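Local coordinates for scavenger receptor with C-type lectin type I (Homo sapiens, PDB 2OX8), which is a scavenger receptor whose C-type lectin carbohydrate-recognition domain binds the leukocyte cell-surface glycan Lewis(x), at residues A[66-70]-A[71-75]. Numbering follows the deposited sequence.
Sequences LTDSE and RENEW. With ZN (zinc ion), chain H.
D68 and W75 face each other across a chain reversal, their CA atoms 4.3 Å apart, where the backbone leaves strand 62-67 and folds back through a type II beta turn from R71 to E74, closed by the bond from E74 N to R71 O. The D68 side chain rises over the indole of W75: its CB stands 3.3 Å from the centroid of the five-membered ring, nearly on the ring normal, in a CH-pi contact. With CG placed between the backbone N and the carbonyl carbon (chi1 82°), the carboxylate continues across the same face, its plane only 16° from that of the indole. Both D68 oxygens reach the zinc ion, OD1 at 2.1 Å and OD2 at 2.0 Å. From the turn, E72 brings its carboxylate almost perpendicular to that of D68, the two planes 84° apart, and also binds the metal through both oxygens, with OE1 at 2.4 Å. The cation probably offsets the repulsion between the two carboxylates. N73 N points at D68 OD2 in a nearly straight hydrogen bond, though the position of that oxygen is less certain. At the edge of the indole, L66 CG lies near the ring plane, 3.7 Å from W75 CE3. On the exposed side of the turn, the extended R71 chain runs alongside E70, and a salt-bridge network joins E70, R71 and E74: R71 NE pairs with E70 OE2 at 2.6 Å, and R71 NH1 with E74 OE1 at 2.7 Å through a bent hydrogen bond; K76 is a further salt-bridge partner of E70. H100 and D105 complete the zinc site. A metal held by three acidic side chains and a histidine in the long loop region after this strand is consistent with the auxiliary calcium site of C-type lectin domains, here occupied by zinc.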
loop_
_atom_site.group_PDB
_atom_site.type_symbol
_atom_site.label_atom_id
_atom_site.label_comp_id
_atom_site.label_asym_id
_atom_site.label_seq_id
_atom_site.Cartn_x
_atom_site.Cartn_y
_atom_site.Cartn_z
ATOM N N LEU A 66 -1.728 -2.744 3.614
ATOM C CA LEU A 66 -2.362 -4.046 3.548
ATOM C C LEU A 66 -1.398 -5.068 4.097
ATOM O O LEU A 66 -0.214 -5.090 3.725
ATOM C CB LEU A 66 -2.717 -4.376 2.096
ATOM C CG LEU A 66 -3.536 -5.637 1.804
ATOM C CD1 LEU A 66 -4.774 -5.697 2.695
ATOM C CD2 LEU A 66 -3.929 -5.642 0.322
ATOM N N THR A 67 -1.911 -5.909 4.989
ATOM C CA THR A 67 -1.102 -6.926 5.636
ATOM C C THR A 67 -1.939 -8.139 6.039
ATOM O O THR A 67 -3.173 -8.067 6.076
ATOM C CB THR A 67 -0.452 -6.331 6.899
ATOM O OG1 THR A 67 -1.477 -5.948 7.831
ATOM C CG2 THR A 67 0.355 -5.080 6.536
ATOM N N ASP A 68 -1.266 -9.251 6.322
ATOM C CA ASP A 68 -1.963 -10.461 6.765
ATOM C C ASP A 68 -1.352 -10.948 8.084
ATOM O O ASP A 68 -1.721 -11.998 8.609
ATOM C CB ASP A 68 -1.904 -11.558 5.690
ATOM C CG ASP A 68 -0.609 -12.348 5.714
ATOM O OD1 ASP A 68 0.461 -11.745 5.951
ATOM O OD2 ASP A 68 -0.668 -13.579 5.480
ATOM N N SER A 69 -0.438 -10.142 8.618
ATOM C CA SER A 69 0.266 -10.419 9.862
ATOM C C SER A 69 -0.607 -10.702 11.094
ATOM O O SER A 69 -0.198 -11.458 11.974
ATOM C CB SER A 69 1.217 -9.262 10.176
ATOM O OG SER A 69 0.499 -8.055 10.372
ATOM N N GLU A 70 -1.785 -10.096 11.187
ATOM C CA GLU A 70 -2.646 -10.350 12.343
ATOM C C GLU A 70 -3.018 -11.835 12.322
ATOM O O GLU A 70 -2.824 -12.556 13.301
ATOM C CB GLU A 70 -3.928 -9.508 12.270
ATOM C CG GLU A 70 -4.738 -9.498 13.568
ATOM C CD GLU A 70 -6.247 -9.656 13.354
ATOM O OE1 GLU A 70 -6.828 -8.906 12.530
ATOM O OE2 GLU A 70 -6.853 -10.528 14.023
ATOM N N ARG A 71 -3.554 -12.272 11.185
ATOM C CA ARG A 71 -3.969 -13.654 10.975
ATOM C C ARG A 71 -3.591 -14.075 9.559
ATOM O O ARG A 71 -4.184 -13.607 8.592
ATOM C CB ARG A 71 -5.482 -13.784 11.133
ATOM C CG ARG A 71 -6.028 -13.309 12.455
ATOM C CD ARG A 71 -7.541 -13.304 12.386
ATOM N NE ARG A 71 -8.165 -12.662 13.537
ATOM C CZ ARG A 71 -9.434 -12.274 13.563
ATOM N NH1 ARG A 71 -10.210 -12.463 12.499
ATOM N NH2 ARG A 71 -9.928 -11.701 14.653
ATOM N N GLU A 72 -2.617 -14.971 9.447
ATOM C CA GLU A 72 -2.146 -15.455 8.151
ATOM C C GLU A 72 -3.253 -15.701 7.113
ATOM O O GLU A 72 -4.292 -16.289 7.414
ATOM C CB GLU A 72 -1.330 -16.730 8.356
ATOM C CG GLU A 72 -0.584 -17.196 7.119
ATOM C CD GLU A 72 0.262 -16.098 6.497
ATOM O OE1 GLU A 72 1.010 -15.411 7.232
ATOM O OE2 GLU A 72 0.179 -15.935 5.263
ATOM N N ASN A 73 -3.009 -15.226 5.892
ATOM C CA ASN A 73 -3.931 -15.354 4.762
ATOM C C ASN A 73 -5.224 -14.556 4.881
ATOM O O ASN A 73 -6.076 -14.629 3.995
ATOM C CB ASN A 73 -4.277 -16.819 4.509
ATOM C CG ASN A 73 -3.057 -17.705 4.493
ATOM O OD1 ASN A 73 -2.050 -17.385 3.857
ATOM N ND2 ASN A 73 -3.139 -18.836 5.193
ATOM N N GLU A 74 -5.375 -13.809 5.973
ATOM C CA GLU A 74 -6.567 -12.980 6.194
ATOM C C GLU A 74 -6.116 -11.522 5.990
ATOM O O GLU A 74 -5.923 -10.767 6.954
ATOM C CB GLU A 74 -7.102 -13.216 7.623
ATOM C CG GLU A 74 -8.525 -12.706 7.918
ATOM C CD GLU A 74 -9.020 -13.115 9.316
ATOM O OE1 GLU A 74 -9.993 -12.512 9.835
ATOM O OE2 GLU A 74 -8.433 -14.055 9.893
ATOM N N TRP A 75 -5.943 -11.142 4.724
ATOM C CA TRP A 75 -5.466 -9.807 4.368
ATOM C C TRP A 75 -6.437 -8.708 4.714
ATOM O O TRP A 75 -7.621 -8.784 4.383
ATOM C CB TRP A 75 -5.078 -9.746 2.872
ATOM C CG TRP A 75 -3.876 -10.604 2.592
ATOM C CD1 TRP A 75 -3.833 -11.973 2.617
ATOM C CD2 TRP A 75 -2.509 -10.168 2.490
ATOM N NE1 TRP A 75 -2.533 -12.410 2.563
ATOM C CE2 TRP A 75 -1.699 -11.329 2.483
ATOM C CE3 TRP A 75 -1.892 -8.910 2.410
ATOM C CZ2 TRP A 75 -0.307 -11.273 2.404
ATOM C CZ3 TRP A 75 -0.501 -8.854 2.330
ATOM C CH2 TRP A 75 0.276 -10.031 2.328
HETATM ZN ZN ZN H . 1.349 -13.665 5.653
#